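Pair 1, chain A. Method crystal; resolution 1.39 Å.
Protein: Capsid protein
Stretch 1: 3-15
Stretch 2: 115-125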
# COMPACT_ATOMS: atom_id res chain seq x y z
N PRO A 3 -22.77 -4.88 15.00
CA PRO A 3 -21.42 -5.54 15.20
C PRO A 3 -21.48 -6.99 14.91
O PRO A 3 -22.42 -7.69 15.22
CB PRO A 3 -21.12 -5.48 16.69
CG PRO A 3 -22.43 -5.04 17.31
CD PRO A 3 -23.22 -4.29 16.27
N VAL A 4 -20.40 -7.47 14.34
CA VAL A 4 -20.31 -8.84 13.90
C VAL A 4 -19.70 -9.72 14.99
O VAL A 4 -18.68 -9.44 15.53
CB VAL A 4 -19.44 -8.84 12.63
CG1 VAL A 4 -19.08 -10.20 12.17
CG2 VAL A 4 -20.17 -8.07 11.54
N GLU A 5 -20.38 -10.83 15.31
CA GLU A 5 -19.94 -11.75 16.29
C GLU A 5 -18.70 -12.44 15.84
O GLU A 5 -18.53 -12.69 14.63
CB GLU A 5 -21.06 -12.85 16.45
CG GLU A 5 -22.25 -12.33 17.29
CD GLU A 5 -21.95 -12.21 18.82
OE1 GLU A 5 -20.96 -12.83 19.30
OE2 GLU A 5 -22.72 -11.55 19.55
N VAL A 6 -17.84 -12.83 16.78
CA VAL A 6 -16.58 -13.39 16.39
C VAL A 6 -16.68 -14.67 15.65
O VAL A 6 -15.81 -14.98 14.79
CB VAL A 6 -15.55 -13.61 17.52
CG1 VAL A 6 -14.30 -14.20 16.93
CG2 VAL A 6 -15.12 -12.34 18.19
N SER A 7 -17.68 -15.54 15.94
CA SER A 7 -17.83 -16.75 15.19
C SER A 7 -18.14 -16.47 13.68
O SER A 7 -18.06 -17.39 12.88
CB SER A 7 -18.97 -17.55 15.88
OG SER A 7 -20.15 -16.77 15.63
N GLN A 8 -18.51 -15.21 13.37
CA GLN A 8 -18.84 -14.88 11.99
C GLN A 8 -17.71 -14.08 11.30
O GLN A 8 -17.94 -13.51 10.28
CB GLN A 8 -20.10 -14.07 11.94
CG GLN A 8 -21.37 -14.80 12.53
CD GLN A 8 -21.52 -16.22 12.00
OE1 GLN A 8 -21.72 -16.41 10.79
NE2 GLN A 8 -21.38 -17.21 12.88
N LEU A 9 -16.52 -14.09 11.92
CA LEU A 9 -15.32 -13.42 11.30
C LEU A 9 -15.21 -13.86 9.84
O LEU A 9 -15.29 -14.98 9.47
CB LEU A 9 -14.07 -13.88 12.06
CG LEU A 9 -12.72 -13.57 11.37
CD1 LEU A 9 -12.40 -12.14 11.36
CD2 LEU A 9 -11.64 -14.36 12.12
N THR A 10 -14.97 -12.84 9.02
CA THR A 10 -14.57 -12.99 7.61
C THR A 10 -13.55 -11.92 7.31
O THR A 10 -13.35 -11.00 8.10
CB THR A 10 -15.76 -12.86 6.63
OG1 THR A 10 -16.29 -11.55 6.73
CG2 THR A 10 -16.87 -13.90 6.93
N TYR A 11 -12.96 -12.00 6.15
CA TYR A 11 -12.09 -10.94 5.63
C TYR A 11 -12.64 -10.37 4.38
O TYR A 11 -13.22 -11.08 3.56
CB TYR A 11 -10.70 -11.57 5.31
CG TYR A 11 -9.99 -12.25 6.46
CD1 TYR A 11 -9.08 -11.57 7.30
CD2 TYR A 11 -10.21 -13.58 6.73
CE1 TYR A 11 -8.40 -12.25 8.32
CE2 TYR A 11 -9.56 -14.25 7.74
CZ TYR A 11 -8.66 -13.59 8.48
OH TYR A 11 -7.98 -14.26 9.48
N ASN A 12 -12.32 -9.12 4.13
CA ASN A 12 -12.49 -8.50 2.85
C ASN A 12 -11.06 -8.18 2.37
O ASN A 12 -10.39 -7.35 3.02
CB ASN A 12 -13.40 -7.28 2.94
CG ASN A 12 -13.61 -6.64 1.60
OD1 ASN A 12 -12.70 -6.41 0.82
ND2 ASN A 12 -14.84 -6.35 1.30
N ALA A 13 -10.67 -8.78 1.29
CA ALA A 13 -9.37 -8.55 0.67
C ALA A 13 -9.50 -8.02 -0.73
O ALA A 13 -8.59 -8.11 -1.58
CB ALA A 13 -8.61 -9.81 0.67
N ASP A 14 -10.65 -7.38 -1.06
CA ASP A 14 -10.94 -6.90 -2.42
C ASP A 14 -10.62 -5.46 -2.61
O ASP A 14 -10.75 -5.03 -3.79
CB ASP A 14 -12.37 -7.28 -2.88
CG ASP A 14 -12.50 -8.72 -3.07
OD1 ASP A 14 -11.54 -9.35 -3.53
OD2 ASP A 14 -13.58 -9.22 -2.66
N THR A 15 -10.30 -4.67 -1.64
CA THR A 15 -9.90 -3.26 -1.88
C THR A 15 -8.52 -3.28 -2.50
O THR A 15 -7.55 -3.70 -1.83
CB THR A 15 -9.88 -2.50 -0.58
OG1 THR A 15 -11.23 -2.51 -0.03
CG2 THR A 15 -9.52 -1.04 -0.80
N TYR A 115 -1.49 -2.17 -4.64
CA TYR A 115 -1.69 -2.59 -3.29
C TYR A 115 -3.05 -3.20 -3.07
O TYR A 115 -4.01 -2.96 -3.81
CB TYR A 115 -1.45 -1.42 -2.30
CG TYR A 115 -2.51 -0.37 -2.35
CD1 TYR A 115 -3.75 -0.54 -1.77
CD2 TYR A 115 -2.24 0.87 -2.95
CE1 TYR A 115 -4.68 0.54 -1.80
CE2 TYR A 115 -3.15 1.85 -3.07
CZ TYR A 115 -4.37 1.68 -2.46
OH TYR A 115 -5.32 2.72 -2.56
N ARG A 116 -3.13 -4.06 -2.04
CA ARG A 116 -4.36 -4.76 -1.60
C ARG A 116 -4.54 -4.51 -0.12
O ARG A 116 -3.59 -4.74 0.64
CB ARG A 116 -4.25 -6.23 -1.93
CG ARG A 116 -5.49 -7.02 -1.49
CD ARG A 116 -5.31 -8.52 -1.79
NE ARG A 116 -4.99 -8.79 -3.18
CZ ARG A 116 -5.80 -8.70 -4.20
NH1 ARG A 116 -7.08 -8.48 -4.06
NH2 ARG A 116 -5.29 -8.98 -5.41
N ILE A 117 -5.71 -4.12 0.27
CA ILE A 117 -6.02 -3.92 1.70
C ILE A 117 -6.86 -5.02 2.19
O ILE A 117 -7.84 -5.47 1.52
CB ILE A 117 -6.69 -2.56 1.91
CG1 ILE A 117 -5.66 -1.45 1.65
CG2 ILE A 117 -7.26 -2.46 3.34
CD1 ILE A 117 -6.15 -0.04 1.71
N ILE A 118 -6.45 -5.61 3.30
CA ILE A 118 -7.13 -6.72 3.97
C ILE A 118 -7.77 -6.20 5.22
O ILE A 118 -7.09 -5.58 6.12
CB ILE A 118 -6.23 -7.87 4.30
CG1 ILE A 118 -5.66 -8.40 2.97
CG2 ILE A 118 -6.95 -8.97 5.04
CD1 ILE A 118 -4.49 -9.28 3.19
N ARG A 119 -9.09 -6.44 5.41
CA ARG A 119 -9.84 -6.02 6.56
C ARG A 119 -10.54 -7.19 7.20
O ARG A 119 -11.30 -7.90 6.51
CB ARG A 119 -10.95 -5.02 6.10
CG ARG A 119 -11.84 -4.55 7.22
CD ARG A 119 -13.01 -3.76 6.64
NE ARG A 119 -14.10 -3.57 7.59
CZ ARG A 119 -15.37 -3.37 7.28
NH1 ARG A 119 -16.20 -3.28 8.27
NH2 ARG A 119 -15.70 -3.37 5.97
N ALA A 120 -10.29 -7.48 8.46
CA ALA A 120 -11.11 -8.46 9.25
C ALA A 120 -12.46 -7.78 9.58
O ALA A 120 -12.48 -6.72 10.21
CB ALA A 120 -10.38 -8.83 10.53
N ILE A 121 -13.52 -8.40 9.12
CA ILE A 121 -14.88 -7.94 9.40
C ILE A 121 -15.38 -8.67 10.67
O ILE A 121 -15.74 -9.85 10.55
CB ILE A 121 -15.77 -8.11 8.19
CG1 ILE A 121 -15.18 -7.24 7.05
CG2 ILE A 121 -17.18 -7.59 8.56
CD1 ILE A 121 -15.94 -7.35 5.75
N VAL A 122 -15.25 -8.02 11.77
CA VAL A 122 -15.54 -8.63 13.08
C VAL A 122 -15.70 -7.53 14.05
O VAL A 122 -15.11 -6.44 13.89
CB VAL A 122 -14.40 -9.60 13.45
CG1 VAL A 122 -13.09 -8.84 13.72
CG2 VAL A 122 -14.82 -10.46 14.68
N GLY A 123 -16.58 -7.68 15.04
CA GLY A 123 -16.88 -6.57 15.91
C GLY A 123 -17.38 -5.35 15.16
O GLY A 123 -18.20 -5.45 14.28
N ASN A 124 -16.81 -4.22 15.47
CA ASN A 124 -17.00 -3.02 14.71
C ASN A 124 -15.87 -2.65 13.72
O ASN A 124 -15.85 -1.59 13.13
CB ASN A 124 -17.22 -1.87 15.67
CG ASN A 124 -18.51 -2.03 16.43
OD1 ASN A 124 -19.57 -2.25 15.85
ND2 ASN A 124 -18.38 -1.95 17.69
N ASN A 125 -14.98 -3.60 13.52
CA ASN A 125 -13.85 -3.36 12.57
C ASN A 125 -14.23 -3.38 11.14
O ASN A 125 -15.18 -4.16 10.82
CB ASN A 125 -12.79 -4.46 12.73
CG ASN A 125 -11.44 -3.92 12.24
OD1 ASN A 125 -10.93 -2.98 12.80
ND2 ASN A 125 -10.92 -4.51 11.19
O HOH W 1 -17.70 -11.12 9.03
O HOH W 2 -10.45 -4.75 1.61
O HOH W 3 -9.56 -8.63 -5.51

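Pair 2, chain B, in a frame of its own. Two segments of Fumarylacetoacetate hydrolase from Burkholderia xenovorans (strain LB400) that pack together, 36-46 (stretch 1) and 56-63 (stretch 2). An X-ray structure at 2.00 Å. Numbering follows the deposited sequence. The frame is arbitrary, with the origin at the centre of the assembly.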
# COMPACT_ATOMS: atom_id res chain seq x y z
N ASP B 36 -4.95 -7.04 -30.96
CA ASP B 36 -4.55 -7.56 -29.66
C ASP B 36 -5.49 -8.66 -29.17
O ASP B 36 -5.05 -9.57 -28.45
CB ASP B 36 -4.51 -6.43 -28.62
CG ASP B 36 -3.26 -5.56 -28.75
OD1 ASP B 36 -2.20 -6.08 -29.16
OD2 ASP B 36 -3.34 -4.36 -28.44
N PHE B 37 -6.77 -8.60 -29.53
CA PHE B 37 -7.78 -9.40 -28.86
C PHE B 37 -8.25 -10.57 -29.71
O PHE B 37 -9.44 -10.71 -30.02
CB PHE B 37 -8.90 -8.47 -28.43
CG PHE B 37 -8.40 -7.28 -27.65
CD1 PHE B 37 -7.63 -7.48 -26.51
CD2 PHE B 37 -8.63 -5.98 -28.08
CE1 PHE B 37 -7.13 -6.40 -25.79
CE2 PHE B 37 -8.14 -4.89 -27.37
CZ PHE B 37 -7.39 -5.10 -26.22
N SER B 38 -7.30 -11.42 -30.09
CA SER B 38 -7.59 -12.67 -30.77
C SER B 38 -8.45 -13.57 -29.88
O SER B 38 -8.52 -13.39 -28.66
CB SER B 38 -6.28 -13.39 -31.08
OG SER B 38 -5.47 -13.42 -29.91
N ILE B 39 -9.08 -14.57 -30.50
CA ILE B 39 -9.84 -15.52 -29.70
C ILE B 39 -8.93 -16.26 -28.73
O ILE B 39 -9.40 -16.83 -27.74
CB ILE B 39 -10.62 -16.51 -30.60
CG1 ILE B 39 -11.77 -17.16 -29.83
CG2 ILE B 39 -9.68 -17.55 -31.18
CD1 ILE B 39 -12.56 -18.18 -30.63
N GLN B 40 -7.62 -16.24 -28.98
CA GLN B 40 -6.66 -16.87 -28.08
C GLN B 40 -6.39 -16.04 -26.83
O GLN B 40 -5.82 -16.56 -25.86
CB GLN B 40 -5.35 -17.15 -28.81
CG GLN B 40 -5.41 -18.28 -29.84
CD GLN B 40 -6.00 -17.85 -31.18
OE1 GLN B 40 -6.30 -16.68 -31.39
NE2 GLN B 40 -6.15 -18.81 -32.10
N ASN B 41 -6.78 -14.77 -26.83
CA ASN B 41 -6.46 -13.88 -25.72
C ASN B 41 -7.50 -14.03 -24.61
O ASN B 41 -7.25 -14.70 -23.60
CB ASN B 41 -6.38 -12.43 -26.20
CG ASN B 41 -5.84 -11.50 -25.12
OD1 ASN B 41 -5.71 -11.88 -23.96
ND2 ASN B 41 -5.51 -10.28 -25.51
N LEU B 42 -8.67 -13.41 -24.80
CA LEU B 42 -9.76 -13.41 -23.83
C LEU B 42 -9.31 -12.78 -22.51
O LEU B 42 -9.30 -13.44 -21.46
CB LEU B 42 -10.27 -14.84 -23.61
CG LEU B 42 -10.58 -15.59 -24.91
CD1 LEU B 42 -11.07 -17.01 -24.64
CD2 LEU B 42 -11.58 -14.81 -25.75
N PRO B 43 -8.93 -11.50 -22.52
CA PRO B 43 -8.54 -10.84 -21.27
C PRO B 43 -9.76 -10.33 -20.52
O PRO B 43 -10.83 -10.13 -21.09
CB PRO B 43 -7.67 -9.68 -21.75
CG PRO B 43 -8.32 -9.28 -23.07
CD PRO B 43 -8.87 -10.57 -23.67
N PHE B 44 -9.57 -10.09 -19.22
CA PHE B 44 -10.64 -9.65 -18.33
C PHE B 44 -10.50 -8.17 -17.98
O PHE B 44 -9.38 -7.68 -17.76
CB PHE B 44 -10.66 -10.47 -17.04
CG PHE B 44 -11.08 -11.89 -17.23
CD1 PHE B 44 -12.42 -12.25 -17.14
CD2 PHE B 44 -10.15 -12.87 -17.51
CE1 PHE B 44 -12.82 -13.56 -17.32
CE2 PHE B 44 -10.54 -14.19 -17.69
CZ PHE B 44 -11.87 -14.53 -17.60
N GLY B 45 -11.64 -7.49 -17.90
CA GLY B 45 -11.69 -6.09 -17.51
C GLY B 45 -13.02 -5.76 -16.86
O GLY B 45 -13.88 -6.62 -16.69
N ILE B 46 -13.17 -4.49 -16.51
CA ILE B 46 -14.38 -3.96 -15.89
C ILE B 46 -14.87 -2.82 -16.77
O ILE B 46 -14.13 -1.85 -17.01
CB ILE B 46 -14.14 -3.48 -14.45
CG1 ILE B 46 -13.76 -4.67 -13.55
CG2 ILE B 46 -15.35 -2.76 -13.90
CD1 ILE B 46 -14.86 -5.67 -13.34
N ARG B 56 -19.33 -3.89 -14.79
CA ARG B 56 -19.49 -5.33 -14.84
C ARG B 56 -18.29 -5.92 -15.55
O ARG B 56 -17.50 -5.21 -16.18
CB ARG B 56 -20.81 -5.71 -15.53
CG ARG B 56 -20.99 -5.16 -16.92
CD ARG B 56 -22.47 -4.97 -17.21
NE ARG B 56 -22.74 -4.58 -18.59
CZ ARG B 56 -22.80 -3.32 -19.01
NH1 ARG B 56 -22.60 -2.32 -18.14
NH2 ARG B 56 -23.06 -3.05 -20.28
N VAL B 57 -18.14 -7.24 -15.43
CA VAL B 57 -16.97 -7.91 -15.96
C VAL B 57 -17.12 -8.09 -17.47
O VAL B 57 -18.17 -8.54 -17.95
CB VAL B 57 -16.75 -9.26 -15.27
CG1 VAL B 57 -15.58 -9.96 -15.91
CG2 VAL B 57 -16.51 -9.04 -13.78
N GLY B 58 -16.07 -7.75 -18.21
CA GLY B 58 -16.07 -7.92 -19.64
C GLY B 58 -14.84 -8.67 -20.10
O GLY B 58 -13.81 -8.71 -19.43
N VAL B 59 -14.97 -9.28 -21.28
CA VAL B 59 -13.85 -9.94 -21.94
C VAL B 59 -13.72 -9.34 -23.34
O VAL B 59 -14.70 -9.32 -24.10
CB VAL B 59 -14.04 -11.47 -22.00
CG1 VAL B 59 -12.98 -12.11 -22.87
CG2 VAL B 59 -13.99 -12.05 -20.60
N ALA B 60 -12.53 -8.85 -23.66
CA ALA B 60 -12.30 -8.26 -24.98
C ALA B 60 -12.22 -9.35 -26.04
O ALA B 60 -11.60 -10.39 -25.85
CB ALA B 60 -11.02 -7.44 -24.99
N ILE B 61 -12.86 -9.08 -27.18
CA ILE B 61 -12.75 -9.95 -28.35
C ILE B 61 -12.85 -9.05 -29.58
O ILE B 61 -13.83 -8.32 -29.76
CB ILE B 61 -13.81 -11.06 -28.31
CG1 ILE B 61 -13.59 -12.05 -29.46
CG2 ILE B 61 -15.24 -10.50 -28.27
CD1 ILE B 61 -12.40 -12.96 -29.22
N GLY B 62 -11.81 -9.07 -30.41
CA GLY B 62 -11.75 -8.13 -31.52
C GLY B 62 -11.89 -6.71 -31.02
O GLY B 62 -11.34 -6.34 -29.98
N ASP B 63 -12.67 -5.91 -31.74
CA ASP B 63 -12.95 -4.54 -31.33
C ASP B 63 -14.16 -4.44 -30.40
O ASP B 63 -14.68 -3.34 -30.19
CB ASP B 63 -13.11 -3.64 -32.56
CG ASP B 63 -14.27 -4.05 -33.46
OD1 ASP B 63 -15.09 -4.90 -33.04
OD2 ASP B 63 -14.37 -3.53 -34.59
O HOH W 4 -9.60 -11.47 -26.71

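The sharpest difference between the two pairs lies at one matched position of the first stretch. In pair 1 the backbone of Thr10(A) is bonded in both directions to Ile121(A), with Ile121(A) N to Thr10(A) O at 2.8 Å and a weak return bond from Thr10(A) N to Ile121(A) O at 3.4 Å. In pair 2 the matched residue is Pro43(B), whose ring nitrogen carries no proton to donate; the one hydrogen bond left between these two residues is weak, from Ala60(B) N to Pro43(B) O at 3.3 Å, while Pro43(B) CG packs on Ala60(B) CB at 3.8 Å.

Around this difference the backbones agree, with an RMSD of 0.9 Å over 14 central residues. In each pair, a loop residue bonds to a glycine, the chain arches away, and it returns as a strand antiparallel to the second stretch. Gly123(A) and Gly62(B) match at the far end, both with positive phi, a conformation that favours glycine. Gly123(A) N reaches Val4(A) O at 2.8 Å, and Gly62(B) N reaches Phe37(B) O at 2.9 Å. Further along, Asn12(A) pairs with Arg119(A) as Gly45(B) pairs with Gly58(B), each through two bonds of 2.9 Å: Asn12(A) N to Arg119(A) O and Arg119(A) N to Asn12(A) O in pair 1, Gly45(B) N to Gly58(B) O and Gly58(B) N to Gly45(B) O in pair 2. The same register thus accommodates two polar side chains, a short one and a long one, or none.

The arch must be filled, and the two pairs fill it differently. In pair 1, Val4(A) CG2 lies 4.2 Å from Ile121(A) CG2; in pair 2 the larger side chain moves to the first stretch, where the Phe37(B) ring lays a face over the small Ala60(B), with CD1 of Phe37(B) 3.7 Å from CB of Ala60(B). Leu9(A) and Leu42(B) match and pack on matched partners: Leu9(A) CD1 lies 3.8 Å from Val122(A) CB and 4.0 Å from Ala120(A) CB, and in pair 2 Leu42(B) CD2 lies 4.0 Å from Ile61(B) CD1 and Leu42(B) CB 3.9 Å from Val59(B) CG1. The aromatic position is also kept: Tyr11(A) CD1 approaches Ile118(A) CG2 at 4.1 Å, and Phe44(B) CD1 approaches Val57(B) CG1 at the same distance.

Water completes both arches. Water 1 donates to Gln8(A) O and Ile121(A) O and accepts from Thr10(A) OG1; water 4 donates to Ser38(B) O and Ala60(B) O and accepts from Leu42(B) N. Each therefore joins the loop to the matched carbonyls of Ile121(A) and Ala60(B). Backbone geometry sets the frame, while side-chain volume can be redistributed across it.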